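Local structure of Emp46p (Saccharomyces cerevisiae, 2A6V) at residues S12-L16 / L17-D21; W29-G32 / D33-L37. The protein serves as a calcium-independent, lectin-type cargo receptor involved in the secretion of glycoproteins, as well as in nuclear architecture and gene silencing. All coordinates share one frame; numbering follows the deposited sequence.

Contact 1. Residues S12-L16 / L17-D21; sequences SLPNL and LEVTD
From N15 to V19 the backbone coils through two overlapping turns, L16, L17 and E18 taking near-helical angles before V19 opens into an extended conformation, with N15 facing E18 across the coil. Both main-chain bonds are weak: E18 N to N15 O spans 3.2 Å at a bent angle, and V19 N to L16 O stretches to 3.5 Å. The N15 side chain supplies a firmer tie. Because its CG stands anti to the backbone N (chi1 177°), the amide turns forward over the coil, and OD1 accepts the E18 N-H at 3.0 Å. The donor lies in the carbonyl plane, with a C=O...N angle of 152°.

E18 answers by laying its extended chain back over the same amide. Amide and carboxylate stack with their planes 28° apart, E18 OE1 lying 3.3 Å from N15 CG, while the E18 CG methylene sits beside OD1. On another part of the coil, V19 CG2 rests 3.4 Å from N15 O and meets P14 CG at 3.9 Å, a small apolar contact, with the E25 side chain lying against both residues. L16 instead turns its isobutyl group toward F42.

An Asn side chain gripping the N-H three residues ahead is the kind of capping seen where helical turns begin; here it spans the first of the two turns, in the surface loop before helix 22-25 of this legume-like lectin domain.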
loop_
_atom_site.group_PDB
_atom_site.type_symbol
_atom_site.label_atom_id
_atom_site.label_comp_id
_atom_site.label_asym_id
_atom_site.label_seq_id
_atom_site.Cartn_x
_atom_site.Cartn_y
_atom_site.Cartn_z
ATOM N N SER A 12 -12.095 -5.230 3.099
ATOM C CA SER A 12 -12.142 -4.242 2.022
ATOM C C SER A 12 -12.608 -2.899 2.530
ATOM O O SER A 12 -13.126 -2.788 3.647
ATOM C CB SER A 12 -13.082 -4.706 0.900
ATOM O OG SER A 12 -12.727 -5.986 0.410
ATOM N N LEU A 13 -12.351 -1.858 1.759
ATOM C CA LEU A 13 -13.001 -0.580 1.997
ATOM C C LEU A 13 -14.402 -0.665 1.424
ATOM O O LEU A 13 -14.626 -1.291 0.389
ATOM C CB LEU A 13 -12.251 0.574 1.324
ATOM C CG LEU A 13 -11.019 1.097 2.050
ATOM C CD1 LEU A 13 -10.271 2.101 1.163
ATOM C CD2 LEU A 13 -11.377 1.722 3.442
ATOM N N PRO A 14 -15.353 0.001 2.067
ATOM C CA PRO A 14 -16.688 0.105 1.487
ATOM C C PRO A 14 -16.601 1.039 0.291
ATOM O O PRO A 14 -15.572 1.708 0.100
ATOM C CB PRO A 14 -17.507 0.722 2.625
ATOM C CG PRO A 14 -16.546 1.561 3.333
ATOM C CD PRO A 14 -15.228 0.779 3.310
ATOM N N ASN A 15 -17.651 1.109 -0.509
ATOM C CA ASN A 15 -17.638 2.079 -1.578
ATOM C C ASN A 15 -17.647 3.441 -0.900
ATOM O O ASN A 15 -18.583 3.798 -0.215
ATOM C CB ASN A 15 -18.808 1.890 -2.534
ATOM C CG ASN A 15 -18.826 2.940 -3.593
ATOM O OD1 ASN A 15 -19.148 4.093 -3.316
ATOM N ND2 ASN A 15 -18.433 2.572 -4.813
ATOM N N LEU A 16 -16.551 4.173 -1.028
ATOM C CA LEU A 16 -16.345 5.384 -0.255
ATOM C C LEU A 16 -17.328 6.483 -0.566
ATOM O O LEU A 16 -17.700 7.255 0.304
ATOM C CB LEU A 16 -14.936 5.914 -0.466
ATOM C CG LEU A 16 -13.838 4.979 -0.001
ATOM C CD1 LEU A 16 -12.511 5.612 -0.302
ATOM C CD2 LEU A 16 -13.988 4.625 1.474
ATOM N N LEU A 17 -17.709 6.588 -1.832
ATOM C CA LEU A 17 -18.635 7.618 -2.232
ATOM C C LEU A 17 -19.991 7.378 -1.610
ATOM O O LEU A 17 -20.644 8.324 -1.172
ATOM C CB LEU A 17 -18.768 7.659 -3.743
ATOM C CG LEU A 17 -19.594 8.819 -4.278
ATOM C CD1 LEU A 17 -19.036 10.163 -3.894
ATOM C CD2 LEU A 17 -19.692 8.686 -5.769
ATOM N N GLU A 18 -20.378 6.105 -1.532
ATOM C CA GLU A 18 -21.709 5.706 -1.079
ATOM C C GLU A 18 -21.840 5.644 0.442
ATOM O O GLU A 18 -22.927 5.389 0.953
ATOM C CB GLU A 18 -22.084 4.351 -1.677
ATOM C CG GLU A 18 -22.327 4.397 -3.182
ATOM C CD GLU A 18 -22.349 3.020 -3.811
ATOM O OE1 GLU A 18 -21.827 2.878 -4.938
ATOM O OE2 GLU A 18 -22.874 2.075 -3.185
ATOM N N VAL A 19 -20.747 5.865 1.161
ATOM C CA VAL A 19 -20.795 5.851 2.624
ATOM C C VAL A 19 -21.818 6.879 3.111
ATOM O O VAL A 19 -21.847 8.005 2.624
ATOM C CB VAL A 19 -19.409 6.143 3.243
ATOM C CG1 VAL A 19 -19.521 6.404 4.764
ATOM C CG2 VAL A 19 -18.443 4.973 2.989
ATOM N N THR A 20 -22.679 6.459 4.042
ATOM C CA THR A 20 -23.612 7.354 4.745
ATOM C C THR A 20 -23.322 7.441 6.243
ATOM O O THR A 20 -23.723 8.405 6.899
ATOM C CB THR A 20 -25.049 6.867 4.578
ATOM O OG1 THR A 20 -25.174 5.549 5.126
ATOM C CG2 THR A 20 -25.424 6.721 3.113
ATOM N N ASP A 21 -22.654 6.416 6.782
ATOM C CA ASP A 21 -22.304 6.344 8.195
ATOM C C ASP A 21 -20.828 5.958 8.296
ATOM O O ASP A 21 -20.480 4.781 8.329
ATOM C CB ASP A 21 -23.204 5.324 8.912
ATOM C CG ASP A 21 -23.035 5.342 10.434
ATOM O OD1 ASP A 21 -24.003 4.961 11.148
ATOM O OD2 ASP A 21 -21.990 5.717 11.005
#

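Contact 2. Residues W29-G32 / D33-L37; sequences WTLG and DKVKL. With K (potassium ion), chain D.
The flat peptide joining G32 to D33 has the D33 carboxylate over one face and V35 on the other side: D33 OD2 lies 4.0 Å from G32 C, while V35 CG1 approaches G32 O at 3.4 Å, tilted from the peptide plane. The indole of W29, the other flat group, takes no part in the turn; L13 covers one of its faces, and L54 and L56 add further packing.

G32 O also accepts the N-H of V35, a weak bond at 3.4 Å but nearly straight at 170°. It closes a type II' turn whose first corner, D33, has the positive phi (55°) that this turn demands of its second residue. The D33 side chain also touches T98.

Apolar packing fills the inner side. V35 holds CG1 between its backbone N and carbonyl carbon (chi1 66°), which carries this methyl to L31; there it meets CB at 3.5 Å and CG at 3.7 Å, the two side chains crossing at about a right angle. F42 and L54 touch both residues.

At the start of the strand, W29 O binds a potassium ion at 2.6 Å, with two waters farther from the metal and L26 O as a further ligand. The site thus draws on main-chain carbonyls, a common way of holding potassium. Although the turn is of a class familiar from hairpins, here it passes the chain from the edge strand 29-33 of one sheet to the edge strand 36-38 of the other, a crossing at the margin of the lectin beta sandwich.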
loop_
_atom_site.group_PDB
_atom_site.type_symbol
_atom_site.label_atom_id
_atom_site.label_comp_id
_atom_site.label_asym_id
_atom_site.label_seq_id
_atom_site.Cartn_x
_atom_site.Cartn_y
_atom_site.Cartn_z
ATOM N N TRP A 29 -11.318 -0.342 9.914
ATOM C CA TRP A 29 -10.151 0.427 9.443
ATOM C C TRP A 29 -9.688 1.425 10.486
ATOM O O TRP A 29 -10.505 2.099 11.137
ATOM C CB TRP A 29 -10.481 1.188 8.153
ATOM C CG TRP A 29 -10.619 0.278 6.984
ATOM C CD1 TRP A 29 -11.733 -0.387 6.585
ATOM C CD2 TRP A 29 -9.580 -0.097 6.083
ATOM N NE1 TRP A 29 -11.467 -1.180 5.494
ATOM C CE2 TRP A 29 -10.143 -1.011 5.154
ATOM C CE3 TRP A 29 -8.220 0.231 5.974
ATOM C CZ2 TRP A 29 -9.396 -1.582 4.111
ATOM C CZ3 TRP A 29 -7.473 -0.334 4.937
ATOM C CH2 TRP A 29 -8.069 -1.228 4.024
ATOM N N THR A 30 -8.378 1.563 10.603
ATOM C CA THR A 30 -7.749 2.612 11.396
ATOM C C THR A 30 -7.271 3.719 10.483
ATOM O O THR A 30 -6.497 3.461 9.563
ATOM C CB THR A 30 -6.557 2.045 12.159
ATOM O OG1 THR A 30 -7.012 1.021 13.055
ATOM C CG2 THR A 30 -5.918 3.096 13.047
ATOM N N LEU A 31 -7.717 4.941 10.739
ATOM C CA LEU A 31 -7.290 6.138 10.027
ATOM C C LEU A 31 -6.168 6.735 10.825
ATOM O O LEU A 31 -6.346 7.119 11.982
ATOM C CB LEU A 31 -8.444 7.146 9.913
ATOM C CG LEU A 31 -9.393 6.897 8.747
ATOM C CD1 LEU A 31 -9.993 5.525 8.808
ATOM C CD2 LEU A 31 -10.452 7.988 8.729
ATOM N N GLY A 32 -4.997 6.826 10.223
ATOM C CA GLY A 32 -3.823 7.325 10.910
ATOM C C GLY A 32 -3.425 8.705 10.467
ATOM O O GLY A 32 -3.531 9.051 9.284
ATOM N N ASP A 33 -2.968 9.503 11.420
ATOM C CA ASP A 33 -2.431 10.825 11.163
ATOM C C ASP A 33 -3.436 11.684 10.397
ATOM O O ASP A 33 -4.549 11.819 10.875
ATOM C CB ASP A 33 -1.039 10.710 10.551
ATOM C CG ASP A 33 -0.055 10.184 11.548
ATOM O OD1 ASP A 33 0.174 10.921 12.536
ATOM O OD2 ASP A 33 0.464 9.060 11.483
ATOM N N LYS A 34 -3.075 12.253 9.247
ATOM C CA LYS A 34 -3.900 13.292 8.626
ATOM C C LYS A 34 -4.886 12.806 7.560
ATOM O O LYS A 34 -5.563 13.621 6.926
ATOM C CB LYS A 34 -3.020 14.390 8.043
ATOM C CG LYS A 34 -2.140 15.057 9.068
ATOM C CD LYS A 34 -2.993 15.752 10.114
ATOM C CE LYS A 34 -2.219 16.747 10.956
ATOM N NZ LYS A 34 -3.105 17.870 11.392
ATOM N N VAL A 35 -5.015 11.495 7.389
ATOM C CA VAL A 35 -5.928 10.977 6.382
ATOM C C VAL A 35 -7.344 11.482 6.640
ATOM O O VAL A 35 -7.822 11.463 7.776
ATOM C CB VAL A 35 -5.887 9.431 6.296
ATOM C CG1 VAL A 35 -6.397 8.777 7.548
ATOM C CG2 VAL A 35 -6.666 8.942 5.081
ATOM N N LYS A 36 -7.998 11.956 5.582
ATOM C CA LYS A 36 -9.393 12.397 5.672
ATOM C C LYS A 36 -10.218 11.867 4.496
ATOM O O LYS A 36 -9.727 11.805 3.376
ATOM C CB LYS A 36 -9.465 13.907 5.689
ATOM C CG LYS A 36 -8.760 14.596 4.562
ATOM C CD LYS A 36 -9.028 16.124 4.488
ATOM C CE LYS A 36 -8.877 16.850 5.816
ATOM N NZ LYS A 36 -8.050 18.104 5.727
ATOM N N LEU A 37 -11.456 11.484 4.759
ATOM C CA LEU A 37 -12.408 11.131 3.720
ATOM C C LEU A 37 -13.037 12.422 3.227
ATOM O O LEU A 37 -13.698 13.138 4.002
ATOM C CB LEU A 37 -13.496 10.210 4.255
ATOM C CG LEU A 37 -14.558 9.758 3.264
ATOM C CD1 LEU A 37 -13.924 9.107 2.054
ATOM C CD2 LEU A 37 -15.524 8.785 3.929
HETATM K K K D . -12.529 3.575 11.736
HETATM O O HOH W 1 -11.715 3.227 14.796
HETATM O O HOH W 2 -13.593 6.099 10.701
#

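Followed from the N terminus, the chain runs beside strand 209-218, where L13 pairs with M215, then coils through contact 1 before helix 22-25. Past that helix and the potassium ligand L26 it enters strand 29-33, whose far end turns in contact 2 to reach strand 36-38. The two contacts follow in series, each closing a short local turn, and neither nests in nor crosses the other. They nonetheless touch: the indole N-H of W29 probably donates to S12 O, with NE1 3.0 Å from that oxygen, and L16 CB approaches L37 CD1 at 4.2 Å. With F42 packed against residues of both, they join the N-terminal loop to the edges of both sheets.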